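Local coordinates for amidohydrolase 3 domain-containing protein (Pyrococcus furiosus, PDB 3ICJ) that binds two zinc ions and probably hydrolyses carbon-nitrogen bonds other than peptide bonds, as expected of an amidohydrolase whose substrate is not known, at residues 247-252 / 271-276; 262-267 / 481-486. All coordinates share one frame; numbering follows the deposited sequence. Where two conformers were deposited one is given.

Contact 1 of 2, residues 247-252 / 271-276; sequences KALKAL and PELLDK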
ATOM      1  N   LYS A 247      -2.474 -11.076 -13.835  1.00 33.16           N
ATOM      2  CA  LYS A 247      -3.455 -10.197 -14.485  1.00 33.88           C
ATOM      3  C   LYS A 247      -3.267  -8.704 -14.192  1.00 33.80           C
ATOM      4  O   LYS A 247      -3.482  -7.879 -15.084  1.00 36.34           O
ATOM      5  CB  LYS A 247      -4.897 -10.648 -14.187  1.00 35.27           C
ATOM      6  CG  LYS A 247      -5.273 -11.912 -14.962  1.00 42.25           C
ATOM      7  CD  LYS A 247      -6.648 -12.447 -14.593  1.00 42.19           C
ATOM      8  CE  LYS A 247      -6.981 -13.627 -15.495  1.00 42.65           C
ATOM      9  NZ  LYS A 247      -8.213 -14.367 -15.071  1.00 55.85           N
ATOM     10  N   ALA A 248      -2.878  -8.372 -12.961  1.00 31.59           N
ATOM     11  CA  ALA A 248      -2.525  -6.989 -12.621  1.00 31.75           C
ATOM     12  C   ALA A 248      -1.348  -6.452 -13.441  1.00 33.25           C
ATOM     13  O   ALA A 248      -1.431  -5.333 -13.910  1.00 36.82           O
ATOM     14  CB  ALA A 248      -2.264  -6.823 -11.144  1.00 30.08           C
ATOM     15  N   LEU A 249      -0.281  -7.248 -13.603  1.00 34.89           N
ATOM     16  CA  LEU A 249       0.824  -6.922 -14.525  1.00 32.30           C
ATOM     17  C   LEU A 249       0.371  -6.751 -15.976  1.00 32.80           C
ATOM     18  O   LEU A 249       0.726  -5.757 -16.605  1.00 35.53           O
ATOM     19  CB  LEU A 249       1.984  -7.933 -14.433  1.00 33.78           C
ATOM     20  CG  LEU A 249       3.238  -7.601 -15.274  1.00 34.12           C
ATOM     21  CD1 LEU A 249       3.875  -6.284 -14.824  1.00 31.93           C
ATOM     22  CD2 LEU A 249       4.259  -8.703 -15.168  1.00 36.37           C
ATOM     23  N   LYS A 250      -0.419  -7.696 -16.499  1.00 31.86           N
ATOM     24  CA  LYS A 250      -0.959  -7.571 -17.859  1.00 37.42           C
ATOM     25  C   LYS A 250      -1.736  -6.264 -18.013  1.00 37.08           C
ATOM     26  O   LYS A 250      -1.614  -5.593 -19.036  1.00 33.05           O
ATOM     27  CB  LYS A 250      -1.871  -8.750 -18.231  1.00 31.70           C
ATOM     28  CG  LYS A 250      -1.192 -10.070 -18.565  1.00 39.82           C
ATOM     29  CD  LYS A 250      -2.230 -11.017 -19.183  1.00 37.87           C
ATOM     30  CE  LYS A 250      -1.645 -12.386 -19.556  1.00 47.07           C
ATOM     31  NZ  LYS A 250      -0.755 -12.878 -18.465  1.00 53.16           N
ATOM     32  N   ALA A 251      -2.497  -5.884 -16.977  1.00 37.52           N
ATOM     33  CA  ALA A 251      -3.224  -4.608 -16.972  1.00 33.51           C
ATOM     34  C   ALA A 251      -2.309  -3.380 -16.939  1.00 36.55           C
ATOM     35  O   ALA A 251      -2.591  -2.389 -17.604  1.00 32.52           O
ATOM     36  CB  ALA A 251      -4.216  -4.553 -15.785  1.00 30.19           C
ATOM     37  N   LEU A 252      -1.245  -3.436 -16.139  1.00 34.47           N
ATOM     38  CA  LEU A 252      -0.298  -2.328 -16.044  1.00 32.08           C
ATOM     39  C   LEU A 252       0.482  -2.077 -17.347  1.00 31.93           C
ATOM     40  O   LEU A 252       0.648  -0.917 -17.731  1.00 35.76           O
ATOM     41  CB  LEU A 252       0.689  -2.545 -14.872  1.00 34.18           C
ATOM     42  CG  LEU A 252       0.166  -2.374 -13.429  1.00 33.77           C
ATOM     43  CD1 LEU A 252       1.209  -2.850 -12.451  1.00 30.70           C
ATOM     44  CD2 LEU A 252      -0.205  -0.907 -13.100  1.00 36.96           C
ATOM     45  N   PRO A 271       6.222 -13.733  -6.779  1.00 34.85           N
ATOM     46  CA  PRO A 271       7.327 -14.600  -7.229  1.00 38.28           C
ATOM     47  C   PRO A 271       6.975 -15.617  -8.325  1.00 37.80           C
ATOM     48  O   PRO A 271       7.876 -16.107  -9.003  1.00 40.04           O
ATOM     49  CB  PRO A 271       7.768 -15.332  -5.934  1.00 35.71           C
ATOM     50  CG  PRO A 271       6.605 -15.185  -4.975  1.00 40.08           C
ATOM     51  CD  PRO A 271       6.032 -13.843  -5.310  1.00 39.05           C
ATOM     52  N   GLU A 272       5.686 -15.919  -8.489  1.00 40.11           N
ATOM     53  CA  GLU A 272       5.180 -16.740  -9.602  1.00 41.56           C
ATOM     54  C   GLU A 272       5.545 -16.178 -10.965  1.00 32.68           C
ATOM     55  O   GLU A 272       5.669 -16.919 -11.910  1.00 35.36           O
ATOM     56  CB  GLU A 272       3.660 -16.872  -9.540  1.00 43.19           C
ATOM     57  CG  GLU A 272       3.157 -17.803  -8.440  1.00 64.45           C
ATOM     58  CD  GLU A 272       3.035 -17.104  -7.094  1.00 77.62           C
ATOM     59  OE1 GLU A 272       2.782 -15.872  -7.079  1.00 83.63           O
ATOM     60  OE2 GLU A 272       3.197 -17.788  -6.055  1.00 78.01           O
ATOM     61  N   LEU A 273       5.690 -14.861 -11.061  1.00 35.09           N
ATOM     62  CA  LEU A 273       6.068 -14.209 -12.310  1.00 36.27           C
ATOM     63  C   LEU A 273       7.542 -14.363 -12.714  1.00 37.66           C
ATOM     64  O   LEU A 273       7.871 -14.069 -13.855  1.00 37.43           O
ATOM     65  CB  LEU A 273       5.685 -12.713 -12.296  1.00 32.25           C
ATOM     66  CG  LEU A 273       4.186 -12.509 -12.564  1.00 40.82           C
ATOM     67  CD1 LEU A 273       3.747 -11.114 -12.143  1.00 39.82           C
ATOM     68  CD2 LEU A 273       3.928 -12.724 -14.051  1.00 41.50           C
ATOM     69  N   LEU A 274       8.413 -14.805 -11.805  1.00 35.01           N
ATOM     70  CA  LEU A 274       9.848 -14.993 -12.125  1.00 37.69           C
ATOM     71  C   LEU A 274      10.158 -15.937 -13.293  1.00 38.22           C
ATOM     72  O   LEU A 274      11.088 -15.664 -14.063  1.00 34.70           O
ATOM     73  CB  LEU A 274      10.661 -15.406 -10.899  1.00 36.36           C
ATOM     74  CG  LEU A 274      10.871 -14.309  -9.848  1.00 39.43           C
ATOM     75  CD1 LEU A 274      11.213 -14.937  -8.502  1.00 32.20           C
ATOM     76  CD2 LEU A 274      11.927 -13.307 -10.282  1.00 40.61           C
ATOM     77  N   ASP A 275       9.396 -17.031 -13.428  1.00 33.77           N
ATOM     78  CA  ASP A 275       9.568 -17.937 -14.555  1.00 34.02           C
ATOM     79  C   ASP A 275       9.479 -17.230 -15.920  1.00 33.47           C
ATOM     80  O   ASP A 275      10.338 -17.437 -16.771  1.00 34.34           O
ATOM     81  CB  ASP A 275       8.557 -19.087 -14.526  1.00 42.52           C
ATOM     82  CG  ASP A 275       8.814 -20.104 -13.419  1.00 45.72           C
ATOM     83  OD1 ASP A 275       9.901 -20.149 -12.803  1.00 41.54           O
ATOM     84  OD2 ASP A 275       7.884 -20.886 -13.170  1.00 49.98           O
ATOM     85  N   LYS A 276       8.453 -16.390 -16.112  1.00 31.98           N
ATOM     86  CA  LYS A 276       8.245 -15.698 -17.383  1.00 34.76           C
ATOM     87  C   LYS A 276       9.272 -14.587 -17.599  1.00 34.46           C
ATOM     88  O   LYS A 276       9.747 -14.396 -18.726  1.00 35.31           O
ATOM     89  CB  LYS A 276       6.812 -15.145 -17.486  1.00 34.24           C
ATOM     90  CG  LYS A 276       5.749 -16.222 -17.738  1.00 37.36           C
ATOM     91  CD  LYS A 276       4.357 -15.610 -17.764  1.00 45.45           C
ATOM     92  CE  LYS A 276       3.306 -16.700 -17.993  1.00 52.78           C
ATOM     93  NZ  LYS A 276       1.947 -16.125 -18.223  1.00 53.02           N
TER
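L249 and L273 meet through their branch ends between helix 246-257 and residues 271-276, which lead into helix 274-280. The two side chains cross at a slant, and methyl CD2 of L249 rests against both methyls of L273, 3.9 Å from CD1 and 4.2 Å from CD2. The first torsion of L249 sets CG anti to the backbone N (chi1 -175°) and carries the branch away from its own helix to L273. L273 uses the other common setting, CG anti to the carbonyl carbon (chi1 -78°), which brings its branch up to CD2 of L249. The backbones stay well apart, with the CA atoms of L249 and L273 9.2 Å from each other, and the contact is a small one. Beneath it L249 also rests on V244 and I292, from strands 236-244 and 290-294, and both leucines are buried.

Above the leucines, at the surface, the ends of K250 and K276 come close, with NZ of K250 4.2 Å from NZ of K276. E246, one turn before K250, probably eases this approach of like charges: its OE1 makes a salt bridge with K276 and a longer, weak ion pair with K250. The chain between the two segments runs through strand 264-269, which pairs in parallel with strands 236-244 and 290-294. Neighbouring helices that meet side by side over the outside of parallel strands in this way are characteristic of the beta/alpha barrel of the amidohydrolase family.

Contact 2 of 2, residues 262-267 / 481-486; sequences KMNVFA and EDLGKL
L483 meets N264 and F266, two residues apart on the same side of strand 264-269, one of the parallel strands of the amidohydrolase beta/alpha barrel. Residues 481-486 lie in the connection from helix 463-477 to strand 494-497, so the contact joins a barrel strand to a part of the chain more than 200 residues later. All three touching residues are buried.

The apolar part is the approach of L483 to the phenyl ring. Coming from the opposite direction, its CD1 arrives at the ring edge, near the ring plane, and is 3.8 Å from CZ of F266. The ring is also held by an edge-to-face contact with W293 and by T478 and A480, while L483 packs on A475 of helix 463-477 as well.

The polar side chain joins this packing without bonding to the leucine. ND2 of N264 is 3.9 Å from CD2 of L483, a van der Waals approach, while the amide spends its hydrogen bonds elsewhere: ND2 on S238 and E493, OD1 on R291 and R289. With both ends engaged, the buried amide is satisfied, and its orientation is supported by the E493 carboxylate at ND2 and two arginine donors at OD1.

L483 sets CG anti to its carbonyl carbon (chi1 -76°), which turns the branch toward the strand, and its methyl CD1 touches both partners, 3.9 Å from CE2 of F266 and 4.0 Å from ND2 of N264.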
ATOM      1  N   LYS A 262      -1.177   7.593 -14.964  1.00 39.51           N
ATOM      2  CA  LYS A 262      -0.977   9.012 -14.645  0.50 40.36           C
ATOM      3  C   LYS A 262      -0.198   9.224 -13.333  1.00 40.92           C
ATOM      4  O   LYS A 262      -0.142  10.338 -12.798  1.00 46.16           O
ATOM      5  CB  LYS A 262      -2.329   9.741 -14.603  0.50 40.26           C
ATOM      6  CG  LYS A 262      -3.091   9.780 -15.950  0.50 46.11           C
ATOM      7  CD  LYS A 262      -2.306  10.530 -17.029  0.50 45.26           C
ATOM      8  CE  LYS A 262      -3.153  10.888 -18.251  0.50 49.94           C
ATOM      9  NZ  LYS A 262      -3.668   9.681 -18.964  0.50 38.05           N
ATOM     10  N   MET A 263       0.411   8.160 -12.822  1.00 35.67           N
ATOM     11  CA  MET A 263       1.174   8.225 -11.581  1.00 37.45           C
ATOM     12  C   MET A 263       2.331   7.265 -11.737  1.00 37.08           C
ATOM     13  O   MET A 263       2.276   6.378 -12.594  1.00 35.57           O
ATOM     14  CB  MET A 263       0.268   7.924 -10.340  1.00 39.03           C
ATOM     15  CG  MET A 263      -0.156   6.442 -10.044  1.00 39.83           C
ATOM     16  SD  MET A 263      -1.341   6.180  -8.616  1.00 34.59           S
ATOM     17  CE  MET A 263      -0.708   7.350  -7.511  1.00 32.04           C
ATOM     18  N   ASN A 264       3.388   7.460 -10.949  1.00 31.57           N
ATOM     19  CA  ASN A 264       4.556   6.580 -10.954  1.00 34.26           C
ATOM     20  C   ASN A 264       4.284   5.304 -10.188  1.00 37.04           C
ATOM     21  O   ASN A 264       3.931   5.356  -9.031  1.00 39.49           O
ATOM     22  CB  ASN A 264       5.754   7.298 -10.365  1.00 36.03           C
ATOM     23  CG  ASN A 264       6.032   8.587 -11.072  1.00 35.80           C
ATOM     24  OD1 ASN A 264       6.240   8.601 -12.296  1.00 39.49           O
ATOM     25  ND2 ASN A 264       6.016   9.698 -10.324  1.00 33.28           N
ATOM     26  N   VAL A 265       4.396   4.164 -10.861  1.00 33.91           N
ATOM     27  CA  VAL A 265       3.972   2.883 -10.286  1.00 33.21           C
ATOM     28  C   VAL A 265       5.208   2.002 -10.241  1.00 33.38           C
ATOM     29  O   VAL A 265       5.760   1.644 -11.277  1.00 36.85           O
ATOM     30  CB  VAL A 265       2.872   2.197 -11.128  1.00 30.52           C
ATOM     31  CG1 VAL A 265       2.555   0.786 -10.572  1.00 33.50           C
ATOM     32  CG2 VAL A 265       1.602   3.048 -11.209  1.00 33.85           C
ATOM     33  N   PHE A 266       5.679   1.714  -9.035  1.00 36.88           N
ATOM     34  CA  PHE A 266       6.841   0.849  -8.873  1.00 33.45           C
ATOM     35  C   PHE A 266       6.324  -0.535  -8.480  1.00 41.33           C
ATOM     36  O   PHE A 266       5.914  -0.753  -7.344  1.00 41.12           O
ATOM     37  CB  PHE A 266       7.830   1.421  -7.845  1.00 34.25           C
ATOM     38  CG  PHE A 266       8.436   2.737  -8.258  1.00 37.01           C
ATOM     39  CD1 PHE A 266       9.693   2.784  -8.878  1.00 36.77           C
ATOM     40  CD2 PHE A 266       7.753   3.926  -8.027  1.00 31.67           C
ATOM     41  CE1 PHE A 266      10.262   4.011  -9.273  1.00 34.46           C
ATOM     42  CE2 PHE A 266       8.290   5.158  -8.439  1.00 32.12           C
ATOM     43  CZ  PHE A 266       9.549   5.209  -9.051  1.00 30.81           C
ATOM     44  N   ALA A 267       6.317  -1.453  -9.442  1.00 39.73           N
ATOM     45  CA  ALA A 267       5.622  -2.730  -9.283  1.00 37.01           C
ATOM     46  C   ALA A 267       6.518  -3.762  -8.619  1.00 39.99           C
ATOM     47  O   ALA A 267       7.641  -3.991  -9.072  1.00 35.77           O
ATOM     48  CB  ALA A 267       5.123  -3.234 -10.658  1.00 37.96           C
ATOM     49  N   GLU A 481      15.487   7.575  -6.859  1.00 40.91           N
ATOM     50  CA  GLU A 481      16.426   8.598  -6.380  1.00 47.05           C
ATOM     51  C   GLU A 481      16.087  10.024  -6.839  1.00 41.33           C
ATOM     52  O   GLU A 481      16.563  11.002  -6.252  1.00 44.52           O
ATOM     53  CB  GLU A 481      17.871   8.239  -6.789  1.00 52.75           C
ATOM     54  CG  GLU A 481      18.374   6.843  -6.323  1.00 65.84           C
ATOM     55  CD  GLU A 481      18.324   6.615  -4.794  1.00 73.55           C
ATOM     56  OE1 GLU A 481      18.504   7.580  -4.004  1.00 69.30           O
ATOM     57  OE2 GLU A 481      18.114   5.444  -4.390  1.00 75.56           O
ATOM     58  N   ASP A 482      15.277  10.129  -7.886  1.00 31.24           N
ATOM     59  CA  ASP A 482      14.869  11.431  -8.438  1.00 32.38           C
ATOM     60  C   ASP A 482      13.425  11.816  -8.070  1.00 29.84           C
ATOM     61  O   ASP A 482      12.814  12.657  -8.729  1.00 35.20           O
ATOM     62  CB  ASP A 482      15.095  11.454  -9.956  1.00 35.32           C
ATOM     63  CG  ASP A 482      14.275  10.409 -10.701  1.00 43.78           C
ATOM     64  OD1 ASP A 482      13.714   9.467 -10.080  1.00 48.26           O
ATOM     65  OD2 ASP A 482      14.204  10.533 -11.938  1.00 45.99           O
ATOM     66  N   LEU A 483      12.888  11.202  -7.008  1.00 32.53           N
ATOM     67  CA  LEU A 483      11.581  11.591  -6.473  1.00 30.46           C
ATOM     68  C   LEU A 483      11.665  11.995  -5.001  1.00 31.00           C
ATOM     69  O   LEU A 483      12.579  11.572  -4.296  1.00 32.86           O
ATOM     70  CB  LEU A 483      10.543  10.458  -6.659  1.00 28.11           C
ATOM     71  CG  LEU A 483      10.009  10.306  -8.085  1.00 32.76           C
ATOM     72  CD1 LEU A 483       9.432   8.934  -8.337  1.00 27.70           C
ATOM     73  CD2 LEU A 483       9.002  11.403  -8.445  1.00 30.27           C
ATOM     74  N   GLY A 484      10.696  12.790  -4.550  1.00 32.01           N
ATOM     75  CA  GLY A 484      10.516  13.115  -3.128  1.00 33.84           C
ATOM     76  C   GLY A 484      10.933  14.505  -2.680  1.00 38.43           C
ATOM     77  O   GLY A 484      10.612  14.918  -1.564  1.00 38.58           O
ATOM     78  N   LYS A 485      11.675  15.203  -3.542  1.00 37.37           N
ATOM     79  CA  LYS A 485      12.141  16.575  -3.317  1.00 36.97           C
ATOM     80  C   LYS A 485      11.842  17.391  -4.570  1.00 36.46           C
ATOM     81  O   LYS A 485      11.544  16.821  -5.625  1.00 38.20           O
ATOM     82  CB  LYS A 485      13.661  16.599  -3.044  1.00 38.89           C
ATOM     83  CG  LYS A 485      14.106  15.966  -1.713  1.00 41.91           C
ATOM     84  CD  LYS A 485      15.596  16.291  -1.437  1.00 41.73           C
ATOM     85  CE  LYS A 485      16.176  15.438  -0.304  1.00 54.68           C
ATOM     86  NZ  LYS A 485      15.646  15.807   1.066  1.00 54.58           N
ATOM     87  N   LEU A 486      11.891  18.718  -4.454  1.00 38.12           N
ATOM     88  CA  LEU A 486      11.763  19.604  -5.618  1.00 40.09           C
ATOM     89  C   LEU A 486      13.031  20.439  -5.878  1.00 43.95           C
ATOM     90  O   LEU A 486      12.960  21.594  -6.303  1.00 46.03           O
ATOM     91  CB  LEU A 486      10.512  20.487  -5.509  1.00 38.77           C
ATOM     92  CG  LEU A 486       9.152  19.759  -5.509  1.00 41.15           C
ATOM     93  CD1 LEU A 486       7.990  20.709  -5.127  1.00 33.28           C
ATOM     94  CD2 LEU A 486       8.898  19.112  -6.866  1.00 36.32           C
TER

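How the contacts relate
Strand 264-269 ties the two contacts together, since it follows helix 246-257 and precedes helix 274-280 in the chain. Contact 2 engages the strand itself, whereas contact 1 joins the helices that flank it in sequence. Their centres are 21 Å apart, yet they touch where CD2 of L252 lies 4.1 Å from CG1 of V265. Contact 2 is wholly buried and combines aliphatic-aromatic packing with an asparagine whose amide is fully engaged. Contact 1 is half surface, a leucine pair below two exposed lysines near one glutamate, which is salt-bridged to K276 and only weakly paired with K250. One is local, between consecutive helices; the other brings in a distant part of the chain.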